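Local structure of outer membrane protein Omp121 (Bacteroides thetaiotaomicron, 5FQ8) at residues Gln317-Ala322 with Asn377-Glu382; Gln276-Gly281 with Ser289-Thr294; Phe584-Ala589 with Gly651-Phe656. The protein probably imports nutrients across the bacterial outer membrane as a calcium-binding transporter of the TonB-dependent receptor family. One frame throughout, in Å; residues are numbered along the deposited sequence.

Contact 1 of 3, residues Gln317-Ala322 with Asn377-Glu382; sequences QKNNFA and NEYESE
The ring of Y379 is the central flat group. It stacks on the ring of F126 from the plug, while the amide of N319 lies alongside it, OD1 near the ring plane and 3.9 Å from Y379 CD2. The amide of Q317 crosses the ring obliquely, NE2 about equally far from CD2 and CE2, with amide and ring planes 75° apart. Q317 NE2 donates to N319 OD1 at 2.5 Å, coming from above the carbonyl plane; this bond between next-but-one residues is consistent with orienting both amides, and a weak bond from NE2 to the F126 carbonyl adds to it. Q317 CG lies between the backbone N and the carbonyl carbon (chi1 72°) and so rests on S381 CB at 3.6 Å.

On the other face the flat groups are the N320 amide and the E378 carboxylate, side by side with planes 72° apart. N320 ND2 lies 3.3 Å from E378 CG and gives only a weak hydrogen bond to E378 OE1. The bent K318 chain crosses E378 obliquely, NZ ending 4.3 Å from E378 OE1, beyond a salt bridge, though the opposite charges may still attract. E380, extended on the same face, bonds Y316 OH and is long enough to reach R453 of the second subunit in a salt bridge.

Beneath the side chains the backbones exchange bonds between Q317 and S381 and between N319 and Y379, Y379 N reaching N319 O at 2.7 Å. F321 N to N377 O, at 3.3 Å, closes the pairing where the first strand ends. On the F126 side, amides give the Y379 ring polar neighbours, and small S381 lets Q317 pack closely. Such an antiparallel pair, one face on the plug and the other outward, typifies the barrel wall of TonB-dependent receptors.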
ATOM      1  N   GLN B 317       8.668  21.994   6.508  1.00 35.87           N
ATOM      2  CA  GLN B 317       8.389  22.394   5.141  1.00 24.43           C
ATOM      3  C   GLN B 317       7.160  21.671   4.635  1.00 24.26           C
ATOM      4  O   GLN B 317       6.898  20.537   5.016  1.00 24.18           O
ATOM      5  CB  GLN B 317       9.579  22.142   4.219  1.00 24.21           C
ATOM      6  CG  GLN B 317       9.878  20.723   3.886  1.00 23.95           C
ATOM      7  CD  GLN B 317      11.143  20.612   3.080  1.00 23.81           C
ATOM      8  OE1 GLN B 317      12.242  20.701   3.616  1.00 23.96           O
ATOM      9  NE2 GLN B 317      10.998  20.434   1.782  1.00 23.58           N
ATOM     10  N   LYS B 318       6.389  22.352   3.803  1.00 24.23           N
ATOM     11  CA  LYS B 318       5.339  21.706   3.031  1.00 24.05           C
ATOM     12  C   LYS B 318       5.537  22.068   1.573  1.00 23.86           C
ATOM     13  O   LYS B 318       5.252  23.192   1.166  1.00 27.19           O
ATOM     14  CB  LYS B 318       3.948  22.108   3.498  1.00 24.30           C
ATOM     15  CG  LYS B 318       2.931  20.999   3.298  1.00 24.19           C
ATOM     16  CD  LYS B 318       1.517  21.476   3.426  1.00 24.43           C
ATOM     17  CE  LYS B 318       0.970  21.825   2.074  1.00 49.18           C
ATOM     18  NZ  LYS B 318      -0.326  22.538   2.156  1.00 47.17           N
ATOM     19  N   ASN B 319       6.001  21.113   0.792  1.00 23.58           N
ATOM     20  CA  ASN B 319       6.109  21.261  -0.648  1.00 23.40           C
ATOM     21  C   ASN B 319       4.897  20.670  -1.344  1.00 23.31           C
ATOM     22  O   ASN B 319       4.392  19.620  -0.953  1.00 23.26           O
ATOM     23  CB  ASN B 319       7.360  20.564  -1.170  1.00 23.20           C
ATOM     24  CG  ASN B 319       8.611  21.013  -0.473  1.00 23.32           C
ATOM     25  OD1 ASN B 319       8.758  20.849   0.724  1.00 23.46           O
ATOM     26  ND2 ASN B 319       9.535  21.560  -1.229  1.00 23.30           N
ATOM     27  N   ASN B 320       4.436  21.359  -2.371  1.00 23.32           N
ATOM     28  CA  ASN B 320       3.524  20.830  -3.372  1.00 23.22           C
ATOM     29  C   ASN B 320       4.164  21.092  -4.720  1.00 23.09           C
ATOM     30  O   ASN B 320       4.765  22.146  -4.924  1.00 26.75           O
ATOM     31  CB  ASN B 320       2.151  21.487  -3.323  1.00 23.44           C
ATOM     32  CG  ASN B 320       1.399  21.189  -2.058  1.00 23.61           C
ATOM     33  OD1 ASN B 320       1.533  21.899  -1.074  1.00 32.67           O
ATOM     34  ND2 ASN B 320       0.586  20.155  -2.079  1.00 23.57           N
ATOM     35  N   PHE B 321       4.039  20.152  -5.636  1.00 41.16           N
ATOM     36  CA  PHE B 321       4.802  20.213  -6.871  1.00 22.81           C
ATOM     37  C   PHE B 321       3.874  19.983  -8.043  1.00 36.86           C
ATOM     38  O   PHE B 321       2.949  19.175  -7.950  1.00 32.04           O
ATOM     39  CB  PHE B 321       5.900  19.184  -6.850  1.00 22.63           C
ATOM     40  CG  PHE B 321       7.045  19.485  -7.755  1.00 22.59           C
ATOM     41  CD1 PHE B 321       6.909  19.385  -9.116  1.00 22.55           C
ATOM     42  CD2 PHE B 321       8.273  19.832  -7.237  1.00 27.06           C
ATOM     43  CE1 PHE B 321       7.963  19.645  -9.944  1.00 22.55           C
ATOM     44  CE2 PHE B 321       9.326  20.093  -8.060  1.00 28.70           C
ATOM     45  CZ  PHE B 321       9.175  19.993  -9.416  1.00 24.88           C
ATOM     46  N   ALA B 322       4.099  20.719  -9.129  1.00 22.85           N
ATOM     47  CA  ALA B 322       3.393  20.465 -10.379  1.00 22.86           C
ATOM     48  C   ALA B 322       4.233  19.455 -11.151  1.00 22.68           C
ATOM     49  O   ALA B 322       5.236  19.794 -11.781  1.00 25.53           O
ATOM     50  CB  ALA B 322       3.167  21.756 -11.151  1.00 23.05           C
ATOM     51  N   ASN B 377       0.563  15.845  -5.353  1.00 22.86           N
ATOM     52  CA  ASN B 377       1.937  15.437  -5.091  1.00 22.69           C
ATOM     53  C   ASN B 377       2.488  16.346  -3.993  1.00 28.96           C
ATOM     54  O   ASN B 377       3.225  17.297  -4.240  1.00 25.43           O
ATOM     55  CB  ASN B 377       2.801  15.493  -6.344  1.00 22.54           C
ATOM     56  CG  ASN B 377       4.178  14.980  -6.102  1.00 26.18           C
ATOM     57  OD1 ASN B 377       4.483  14.470  -5.032  1.00 24.55           O
ATOM     58  ND2 ASN B 377       5.028  15.105  -7.093  1.00 22.33           N
ATOM     59  N   GLU B 378       2.159  16.016  -2.755  1.00 26.74           N
ATOM     60  CA  GLU B 378       2.466  16.855  -1.610  1.00 30.80           C
ATOM     61  C   GLU B 378       3.587  16.235  -0.795  1.00 23.01           C
ATOM     62  O   GLU B 378       3.809  15.031  -0.839  1.00 22.90           O
ATOM     63  CB  GLU B 378       1.217  17.036  -0.755  1.00 36.76           C
ATOM     64  CG  GLU B 378       1.331  18.063   0.342  1.00 31.53           C
ATOM     65  CD  GLU B 378       0.081  18.165   1.157  1.00 27.96           C
ATOM     66  OE1 GLU B 378      -0.962  18.544   0.596  1.00 23.93           O
ATOM     67  OE2 GLU B 378       0.144  17.851   2.359  1.00 34.56           O
ATOM     68  N   TYR B 379       4.326  17.074  -0.089  1.00 23.11           N
ATOM     69  CA  TYR B 379       5.368  16.617   0.819  1.00 24.84           C
ATOM     70  C   TYR B 379       5.337  17.499   2.049  1.00 23.39           C
ATOM     71  O   TYR B 379       5.260  18.720   1.931  1.00 23.50           O
ATOM     72  CB  TYR B 379       6.735  16.663   0.154  1.00 29.78           C
ATOM     73  CG  TYR B 379       7.911  16.162   0.957  1.00 27.26           C
ATOM     74  CD1 TYR B 379       8.263  14.829   0.950  1.00 30.07           C
ATOM     75  CD2 TYR B 379       8.709  17.035   1.666  1.00 23.30           C
ATOM     76  CE1 TYR B 379       9.358  14.379   1.652  1.00 25.26           C
ATOM     77  CE2 TYR B 379       9.801  16.593   2.370  1.00 25.41           C
ATOM     78  CZ  TYR B 379      10.120  15.263   2.362  1.00 23.88           C
ATOM     79  OH  TYR B 379      11.207  14.820   3.067  1.00 25.20           O
ATOM     80  N   GLU B 380       5.357  16.879   3.215  1.00 23.53           N
ATOM     81  CA  GLU B 380       5.469  17.573   4.486  1.00 23.82           C
ATOM     82  C   GLU B 380       6.619  16.959   5.259  1.00 23.86           C
ATOM     83  O   GLU B 380       6.771  15.740   5.283  1.00 25.08           O
ATOM     84  CB  GLU B 380       4.181  17.490   5.290  1.00 24.05           C
ATOM     85  CG  GLU B 380       4.293  18.195   6.620  1.00 24.39           C
ATOM     86  CD  GLU B 380       3.060  18.131   7.472  1.00 24.68           C
ATOM     87  OE1 GLU B 380       2.024  18.690   7.083  1.00 24.76           O
ATOM     88  OE2 GLU B 380       3.141  17.529   8.550  1.00 24.87           O
ATOM     89  N   SER B 381       7.443  17.795   5.865  1.00 24.03           N
ATOM     90  CA  SER B 381       8.640  17.316   6.539  1.00 25.95           C
ATOM     91  C   SER B 381       8.811  18.028   7.870  1.00 24.46           C
ATOM     92  O   SER B 381       8.511  19.213   7.986  1.00 24.62           O
ATOM     93  CB  SER B 381       9.861  17.533   5.654  1.00 37.31           C
ATOM     94  OG  SER B 381      11.053  17.420   6.388  1.00 49.55           O
ATOM     95  N   GLU B 382       9.280  17.302   8.873  1.00 24.63           N
ATOM     96  CA  GLU B 382       9.606  17.871  10.169  1.00 25.01           C
ATOM     97  C   GLU B 382      11.018  17.452  10.521  1.00 25.08           C
ATOM     98  O   GLU B 382      11.397  16.316  10.276  1.00 24.93           O
ATOM     99  CB  GLU B 382       8.625  17.406  11.231  1.00 29.56           C
ATOM    100  CG  GLU B 382       7.505  18.395  11.509  1.00 42.52           C
ATOM    101  CD  GLU B 382       6.370  17.811  12.314  1.00 25.67           C
ATOM    102  OE1 GLU B 382       5.712  16.863  11.830  1.00 44.08           O
ATOM    103  OE2 GLU B 382       6.143  18.308  13.435  1.00 26.07           O
TER

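Contact 2 of 3, residues Gln276-Gly281 with Ser289-Thr294; sequences QISDDG and SYDKYT. With CA (calcium ion), chain M.
A beta hairpin, strands 268-280 and 289-303, carries a calcium ion in the loop at its tip. The first strand delivers two ligands as it ends: D280 OD1 at 2.3 Å from the ion and the carbonyl O of G281 at 2.5 Å. D280 has CG anti to its backbone N (chi1 180°), which carries the carboxylate forward to the metal; I283 O, T285 O and D288 OD2 from the loop complete the protein ligands. An acidic residue suits this place because its carboxylate, with that of D288, would offset the charge of the calcium.

Behind the site the strands run antiparallel. I277 and K292 exchange two backbone bonds, as do D279 and Y290, and D279 N meets Y290 O nearly along the C=O axis at 2.7 Å. This is one hairpin of the meandering barrel wall, so its two faces differ. On the face of I277 and K292, the branched CB of I277 lies 3.9 Å from K292 CB, and the extended lysine chain passes I277 CD1 before NZ bonds the carbonyls of S58, N131 and I133 in the plug. A lysine is long enough to bridge wall and plug.

The opposite face carries Q276, S278, D291 and Y293. S278 OG donates to D291 OD1 at 3.0 Å, meeting it from above the carboxylate plane; both side chains turn beside their own backbone N. Bent at chi2 (-87°), Q276 sets CG 3.5 Å from Y293 CE2, and the tyrosine side chain lies about 4 Å from a bound 3-decanoyloxypropyl decanoate, a lipid-like neighbour that an amphipathic ring suits.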
ATOM      1  N   GLN B 276       9.772  32.454   8.321  1.00 31.49           N
ATOM      2  CA  GLN B 276       8.550  31.981   7.698  1.00 27.03           C
ATOM      3  C   GLN B 276       8.570  32.377   6.238  1.00 32.56           C
ATOM      4  O   GLN B 276       8.920  33.504   5.903  1.00 39.90           O
ATOM      5  CB  GLN B 276       7.322  32.559   8.390  1.00 27.40           C
ATOM      6  CG  GLN B 276       6.009  32.137   7.810  1.00 27.21           C
ATOM      7  CD  GLN B 276       5.574  33.015   6.683  1.00 27.22           C
ATOM      8  OE1 GLN B 276       6.188  34.027   6.420  1.00 27.42           O
ATOM      9  NE2 GLN B 276       4.519  32.625   6.000  1.00 27.04           N
ATOM     10  N   ILE B 277       8.190  31.442   5.378  1.00 42.38           N
ATOM     11  CA  ILE B 277       8.207  31.610   3.928  1.00 26.14           C
ATOM     12  C   ILE B 277       7.014  30.868   3.356  1.00 28.85           C
ATOM     13  O   ILE B 277       6.724  29.745   3.765  1.00 35.88           O
ATOM     14  CB  ILE B 277       9.523  31.087   3.323  1.00 25.87           C
ATOM     15  CG1 ILE B 277      10.700  31.880   3.851  1.00 26.18           C
ATOM     16  CG2 ILE B 277       9.495  31.168   1.831  1.00 25.64           C
ATOM     17  CD1 ILE B 277      11.989  31.469   3.273  1.00 25.99           C
ATOM     18  N   SER B 278       6.313  31.494   2.419  1.00 25.91           N
ATOM     19  CA  SER B 278       5.127  30.891   1.825  1.00 25.73           C
ATOM     20  C   SER B 278       5.050  31.259   0.358  1.00 25.61           C
ATOM     21  O   SER B 278       4.613  32.351   0.011  1.00 25.89           O
ATOM     22  CB  SER B 278       3.859  31.318   2.542  1.00 56.99           C
ATOM     23  OG  SER B 278       3.715  30.586   3.738  1.00 45.23           O
ATOM     24  N   ASP B 279       5.411  30.321  -0.501  1.00 31.42           N
ATOM     25  CA  ASP B 279       5.517  30.569  -1.926  1.00 32.83           C
ATOM     26  C   ASP B 279       4.377  29.877  -2.662  1.00 25.31           C
ATOM     27  O   ASP B 279       4.120  28.699  -2.432  1.00 24.69           O
ATOM     28  CB  ASP B 279       6.873  30.074  -2.425  1.00 24.86           C
ATOM     29  CG  ASP B 279       7.352  30.828  -3.611  1.00 24.91           C
ATOM     30  OD1 ASP B 279       6.516  31.487  -4.254  1.00 25.06           O
ATOM     31  OD2 ASP B 279       8.566  30.755  -3.890  1.00 24.84           O
ATOM     32  N   ASP B 280       3.697  30.606  -3.532  1.00 25.08           N
ATOM     33  CA  ASP B 280       2.758  30.038  -4.493  1.00 24.94           C
ATOM     34  C   ASP B 280       3.198  30.584  -5.842  1.00 36.73           C
ATOM     35  O   ASP B 280       2.883  31.725  -6.178  1.00 27.31           O
ATOM     36  CB  ASP B 280       1.317  30.401  -4.156  1.00 25.22           C
ATOM     37  CG  ASP B 280       0.301  29.821  -5.138  1.00 40.39           C
ATOM     38  OD1 ASP B 280       0.666  29.260  -6.188  1.00 39.01           O
ATOM     39  OD2 ASP B 280      -0.903  29.948  -4.860  1.00 42.36           O
ATOM     40  N   GLY B 281       3.904  29.760  -6.616  1.00 42.28           N
ATOM     41  CA  GLY B 281       4.623  30.200  -7.799  1.00 36.69           C
ATOM     42  C   GLY B 281       3.728  30.504  -8.981  1.00 28.85           C
ATOM     43  O   GLY B 281       2.506  30.605  -8.878  1.00 24.87           O
ATOM     44  N   SER B 289       3.822  25.111  -4.400  1.00 23.78           N
ATOM     45  CA  SER B 289       3.755  25.647  -3.062  1.00 24.01           C
ATOM     46  C   SER B 289       4.972  25.219  -2.281  1.00 23.92           C
ATOM     47  O   SER B 289       5.506  24.131  -2.475  1.00 23.67           O
ATOM     48  CB  SER B 289       2.486  25.227  -2.374  1.00 36.03           C
ATOM     49  OG  SER B 289       1.414  25.974  -2.895  1.00 34.74           O
ATOM     50  N   TYR B 290       5.416  26.110  -1.421  1.00 26.36           N
ATOM     51  CA  TYR B 290       6.497  25.831  -0.505  1.00 26.30           C
ATOM     52  C   TYR B 290       6.232  26.709   0.691  1.00 30.01           C
ATOM     53  O   TYR B 290       6.087  27.921   0.536  1.00 28.15           O
ATOM     54  CB  TYR B 290       7.835  26.136  -1.141  1.00 24.10           C
ATOM     55  CG  TYR B 290       9.039  25.990  -0.270  1.00 24.16           C
ATOM     56  CD1 TYR B 290       9.324  24.816   0.370  1.00 24.02           C
ATOM     57  CD2 TYR B 290       9.927  27.027  -0.139  1.00 24.38           C
ATOM     58  CE1 TYR B 290      10.453  24.693   1.134  1.00 24.12           C
ATOM     59  CE2 TYR B 290      11.047  26.908   0.614  1.00 24.48           C
ATOM     60  CZ  TYR B 290      11.310  25.750   1.248  1.00 24.34           C
ATOM     61  OH  TYR B 290      12.443  25.668   2.001  1.00 24.48           O
ATOM     62  N   ASP B 291       6.074  26.086   1.845  1.00 24.57           N
ATOM     63  CA  ASP B 291       6.011  26.779   3.112  1.00 24.93           C
ATOM     64  C   ASP B 291       7.226  26.351   3.907  1.00 24.93           C
ATOM     65  O   ASP B 291       7.441  25.161   4.108  1.00 24.73           O
ATOM     66  CB  ASP B 291       4.723  26.438   3.851  1.00 25.07           C
ATOM     67  CG  ASP B 291       3.506  26.833   3.082  1.00 31.16           C
ATOM     68  OD1 ASP B 291       3.555  27.877   2.417  1.00 31.23           O
ATOM     69  OD2 ASP B 291       2.492  26.107   3.130  1.00 33.34           O
ATOM     70  N   LYS B 292       8.049  27.306   4.304  1.00 25.77           N
ATOM     71  CA  LYS B 292       9.179  27.026   5.166  1.00 25.27           C
ATOM     72  C   LYS B 292       8.935  27.704   6.503  1.00 25.69           C
ATOM     73  O   LYS B 292       8.453  28.836   6.542  1.00 25.97           O
ATOM     74  CB  LYS B 292      10.468  27.497   4.520  1.00 25.24           C
ATOM     75  CG  LYS B 292      11.714  27.172   5.284  1.00 25.35           C
ATOM     76  CD  LYS B 292      12.904  27.873   4.702  1.00 25.42           C
ATOM     77  CE  LYS B 292      14.163  27.420   5.369  1.00 25.53           C
ATOM     78  NZ  LYS B 292      15.347  28.127   4.869  1.00 25.67           N
ATOM     79  N   TYR B 293       9.194  26.982   7.590  1.00 26.38           N
ATOM     80  CA  TYR B 293       9.192  27.524   8.946  1.00 28.08           C
ATOM     81  C   TYR B 293      10.424  27.001   9.660  1.00 28.34           C
ATOM     82  O   TYR B 293      10.694  25.803   9.623  1.00 33.29           O
ATOM     83  CB  TYR B 293       7.957  27.119   9.749  1.00 26.37           C
ATOM     84  CG  TYR B 293       6.620  27.684   9.333  1.00 26.44           C
ATOM     85  CD1 TYR B 293       5.835  27.029   8.410  1.00 35.24           C
ATOM     86  CD2 TYR B 293       6.115  28.833   9.911  1.00 26.88           C
ATOM     87  CE1 TYR B 293       4.608  27.515   8.039  1.00 43.96           C
ATOM     88  CE2 TYR B 293       4.885  29.328   9.545  1.00 35.41           C
ATOM     89  CZ  TYR B 293       4.136  28.662   8.606  1.00 51.12           C
ATOM     90  OH  TYR B 293       2.906  29.132   8.218  1.00 73.55           O
ATOM     91  N   THR B 294      11.162  27.878  10.315  1.00 32.61           N
ATOM     92  CA  THR B 294      12.265  27.456  11.163  1.00 35.46           C
ATOM     93  C   THR B 294      12.163  28.130  12.518  1.00 29.03           C
ATOM     94  O   THR B 294      11.522  29.166  12.661  1.00 27.62           O
ATOM     95  CB  THR B 294      13.620  27.798  10.556  1.00 36.89           C
ATOM     96  OG1 THR B 294      13.796  29.226  10.542  1.00 36.30           O
ATOM     97  CG2 THR B 294      13.696  27.266   9.154  1.00 49.18           C
TER
HETATM   98 CA    CA M1987       0.695  28.889  -8.428  1.00107.24          CA

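Contact 3 of 3, residues Phe584-Ala589 with Gly651-Phe656; sequences FGKIRA and GLNMAF
G651, within strand 643-656, trades two backbone bonds with R588, including R588 N to G651 O at 2.7 Å. With no side chain in the way, the guanidinium of R588 turns one face over the peptide joining G651 to L652, NH1 3.4 Å from G651 CA, while NH2 forms a salt bridge to D664. L652, on the other face, brings CD1 to 3.3 Å from K586 O. N653 again makes a two-bond pair, with K586, both bonds running nearly along the C=O axes; its side-chain amide sits at the edge of the F584 ring. M654 lies opposite G585, its CG 3.9 Å from G585 CA, an approach made easy because glycine has no side chain there. A655 closes the pairing with F584, small enough for its CB to rest 3.8 Å from F584 CB.

R588, K586, N653, F584 and A655 share one face, where K586 NZ bonds S567 and the K38 carbonyl near the modelled N-terminus. I587, L652 and M654 form the other, packed with F570 and F663. One face thus mixes charged, polar and apolar residues and the other is apolar, consistent with a barrel wall between plug and lipid.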
ATOM      1  N   PHE B 584      49.345  42.797   0.892  1.00 54.64           N
ATOM      2  CA  PHE B 584      49.362  41.402   1.294  1.00 48.81           C
ATOM      3  C   PHE B 584      49.938  40.585   0.150  1.00 47.74           C
ATOM      4  O   PHE B 584      49.667  40.864  -1.018  1.00 54.52           O
ATOM      5  CB  PHE B 584      47.947  40.933   1.662  1.00 53.25           C
ATOM      6  CG  PHE B 584      47.892  39.573   2.291  1.00 38.77           C
ATOM      7  CD1 PHE B 584      48.469  39.343   3.525  1.00 39.20           C
ATOM      8  CD2 PHE B 584      47.236  38.532   1.659  1.00 37.97           C
ATOM      9  CE1 PHE B 584      48.416  38.095   4.109  1.00 38.86           C
ATOM     10  CE2 PHE B 584      47.180  37.286   2.235  1.00 37.64           C
ATOM     11  CZ  PHE B 584      47.772  37.065   3.464  1.00 41.01           C
ATOM     12  N   GLY B 585      50.766  39.609   0.497  1.00 42.09           N
ATOM     13  CA  GLY B 585      51.382  38.727  -0.469  1.00 40.16           C
ATOM     14  C   GLY B 585      51.700  37.394   0.170  1.00 49.99           C
ATOM     15  O   GLY B 585      52.628  37.283   0.971  1.00 40.65           O
ATOM     16  N   LYS B 586      50.922  36.375  -0.185  1.00 45.87           N
ATOM     17  CA  LYS B 586      50.950  35.058   0.445  1.00 42.28           C
ATOM     18  C   LYS B 586      51.022  34.003  -0.639  1.00 44.81           C
ATOM     19  O   LYS B 586      50.269  34.070  -1.611  1.00 51.76           O
ATOM     20  CB  LYS B 586      49.696  34.861   1.299  1.00 41.90           C
ATOM     21  CG  LYS B 586      49.421  33.468   1.772  1.00 37.74           C
ATOM     22  CD  LYS B 586      47.954  33.360   2.137  1.00 40.50           C
ATOM     23  CE  LYS B 586      47.600  32.038   2.793  1.00 36.49           C
ATOM     24  NZ  LYS B 586      48.052  31.986   4.217  1.00 36.95           N
ATOM     25  N   ILE B 587      51.919  33.039  -0.486  1.00 38.85           N
ATOM     26  CA  ILE B 587      52.038  31.937  -1.434  1.00 38.56           C
ATOM     27  C   ILE B 587      51.670  30.642  -0.721  1.00 38.11           C
ATOM     28  O   ILE B 587      51.973  30.469   0.464  1.00 38.39           O
ATOM     29  CB  ILE B 587      53.446  31.880  -2.064  1.00 39.39           C
ATOM     30  CG1 ILE B 587      53.468  30.905  -3.233  1.00 41.71           C
ATOM     31  CG2 ILE B 587      54.473  31.490  -1.058  1.00 40.06           C
ATOM     32  CD1 ILE B 587      54.825  30.699  -3.826  1.00 39.90           C
ATOM     33  N   ARG B 588      50.995  29.740  -1.446  1.00 47.97           N
ATOM     34  CA  ARG B 588      50.280  28.597  -0.884  1.00 36.82           C
ATOM     35  C   ARG B 588      50.666  27.304  -1.582  1.00 36.74           C
ATOM     36  O   ARG B 588      50.912  27.289  -2.788  1.00 36.79           O
ATOM     37  CB  ARG B 588      48.765  28.764  -1.026  1.00 35.95           C
ATOM     38  CG  ARG B 588      48.071  29.261   0.185  1.00 35.78           C
ATOM     39  CD  ARG B 588      46.584  29.099   0.037  1.00 34.90           C
ATOM     40  NE  ARG B 588      45.937  30.212  -0.645  1.00 34.72           N
ATOM     41  CZ  ARG B 588      45.563  30.188  -1.911  1.00 34.39           C
ATOM     42  NH1 ARG B 588      45.783  29.102  -2.622  1.00 40.80           N
ATOM     43  NH2 ARG B 588      44.972  31.237  -2.459  1.00 34.27           N
ATOM     44  N   ALA B 589      50.654  26.203  -0.831  1.00 42.88           N
ATOM     45  CA  ALA B 589      50.883  24.895  -1.433  1.00 46.85           C
ATOM     46  C   ALA B 589      50.327  23.800  -0.533  1.00 36.08           C
ATOM     47  O   ALA B 589      50.345  23.923   0.691  1.00 36.24           O
ATOM     48  CB  ALA B 589      52.367  24.658  -1.699  1.00 37.36           C
ATOM     49  N   GLY B 651      48.975  28.025  -4.920  1.00 39.85           N
ATOM     50  CA  GLY B 651      48.158  29.220  -5.045  1.00 36.46           C
ATOM     51  C   GLY B 651      48.879  30.467  -4.598  1.00 36.10           C
ATOM     52  O   GLY B 651      49.833  30.409  -3.819  1.00 39.35           O
ATOM     53  N   LEU B 652      48.403  31.615  -5.098  1.00 36.06           N
ATOM     54  CA  LEU B 652      48.976  32.927  -4.814  1.00 36.72           C
ATOM     55  C   LEU B 652      47.875  33.937  -4.527  1.00 36.37           C
ATOM     56  O   LEU B 652      46.886  34.020  -5.260  1.00 35.80           O
ATOM     57  CB  LEU B 652      49.835  33.430  -5.980  1.00 37.30           C
ATOM     58  CG  LEU B 652      50.465  34.823  -5.847  1.00 38.05           C
ATOM     59  CD1 LEU B 652      51.329  34.910  -4.629  1.00 38.65           C
ATOM     60  CD2 LEU B 652      51.285  35.107  -7.050  1.00 38.59           C
ATOM     61  N   ASN B 653      48.077  34.727  -3.478  1.00 36.76           N
ATOM     62  CA  ASN B 653      47.111  35.712  -3.017  1.00 36.53           C
ATOM     63  C   ASN B 653      47.859  37.006  -2.737  1.00 37.35           C
ATOM     64  O   ASN B 653      48.806  37.011  -1.949  1.00 37.96           O
ATOM     65  CB  ASN B 653      46.399  35.194  -1.765  1.00 36.11           C
ATOM     66  CG  ASN B 653      45.331  36.127  -1.261  1.00 36.91           C
ATOM     67  OD1 ASN B 653      44.799  36.941  -2.002  1.00 40.91           O
ATOM     68  ND2 ASN B 653      45.002  36.004   0.009  1.00 35.79           N
ATOM     69  N   MET B 654      47.454  38.097  -3.384  1.00 37.42           N
ATOM     70  CA  MET B 654      48.087  39.386  -3.159  1.00 38.20           C
ATOM     71  C   MET B 654      47.056  40.501  -3.113  1.00 38.02           C
ATOM     72  O   MET B 654      46.067  40.484  -3.848  1.00 37.43           O
ATOM     73  CB  MET B 654      49.115  39.716  -4.236  1.00 38.83           C
ATOM     74  CG  MET B 654      50.373  38.903  -4.187  1.00 39.30           C
ATOM     75  SD  MET B 654      51.544  39.494  -5.388  1.00 40.13           S
ATOM     76  CE  MET B 654      52.909  38.398  -5.109  1.00 40.64           C
ATOM     77  N   ALA B 655      47.308  41.482  -2.255  1.00 38.58           N
ATOM     78  CA  ALA B 655      46.501  42.687  -2.186  1.00 38.59           C
ATOM     79  C   ALA B 655      47.413  43.893  -2.325  1.00 39.53           C
ATOM     80  O   ALA B 655      48.609  43.817  -2.044  1.00 40.19           O
ATOM     81  CB  ALA B 655      45.709  42.754  -0.885  1.00 38.33           C
ATOM     82  N   PHE B 656      46.846  45.005  -2.781  1.00 39.63           N
ATOM     83  CA  PHE B 656      47.625  46.211  -3.019  1.00 45.36           C
ATOM     84  C   PHE B 656      46.828  47.436  -2.601  1.00 44.93           C
ATOM     85  O   PHE B 656      45.602  47.392  -2.476  1.00 48.87           O
ATOM     86  CB  PHE B 656      48.021  46.356  -4.492  1.00 40.70           C
ATOM     87  CG  PHE B 656      48.638  45.128  -5.089  1.00 40.51           C
ATOM     88  CD1 PHE B 656      49.980  44.856  -4.908  1.00 41.18           C
ATOM     89  CD2 PHE B 656      47.881  44.260  -5.856  1.00 39.70           C
ATOM     90  CE1 PHE B 656      50.554  43.739  -5.470  1.00 47.28           C
ATOM     91  CE2 PHE B 656      48.444  43.137  -6.408  1.00 39.56           C
ATOM     92  CZ  PHE B 656      49.781  42.872  -6.218  1.00 40.23           C
TER

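In the fold
The three contacts lie in the antiparallel barrel wall and come along the chain in the order 2, 1, 3. Contacts 2 and 1 are neighbours, centres 10 Å apart: adjacent strands 289-303 and 306-320 are joined by probable backbone hydrogen bonds from N320 N to S289 O and K318 N to D291 O. Contact 3, on strands 582-596 and 643-656, lies about 47 Å from contact 1 and 43 Å from contact 2, centre to centre, and on the opposite side of the chain's centre from contact 1. Contacts 1 and 2 thus build one patch of wall beside the calcium loop and contact 3 a distant one, consistent with a barrel surrounding the plug.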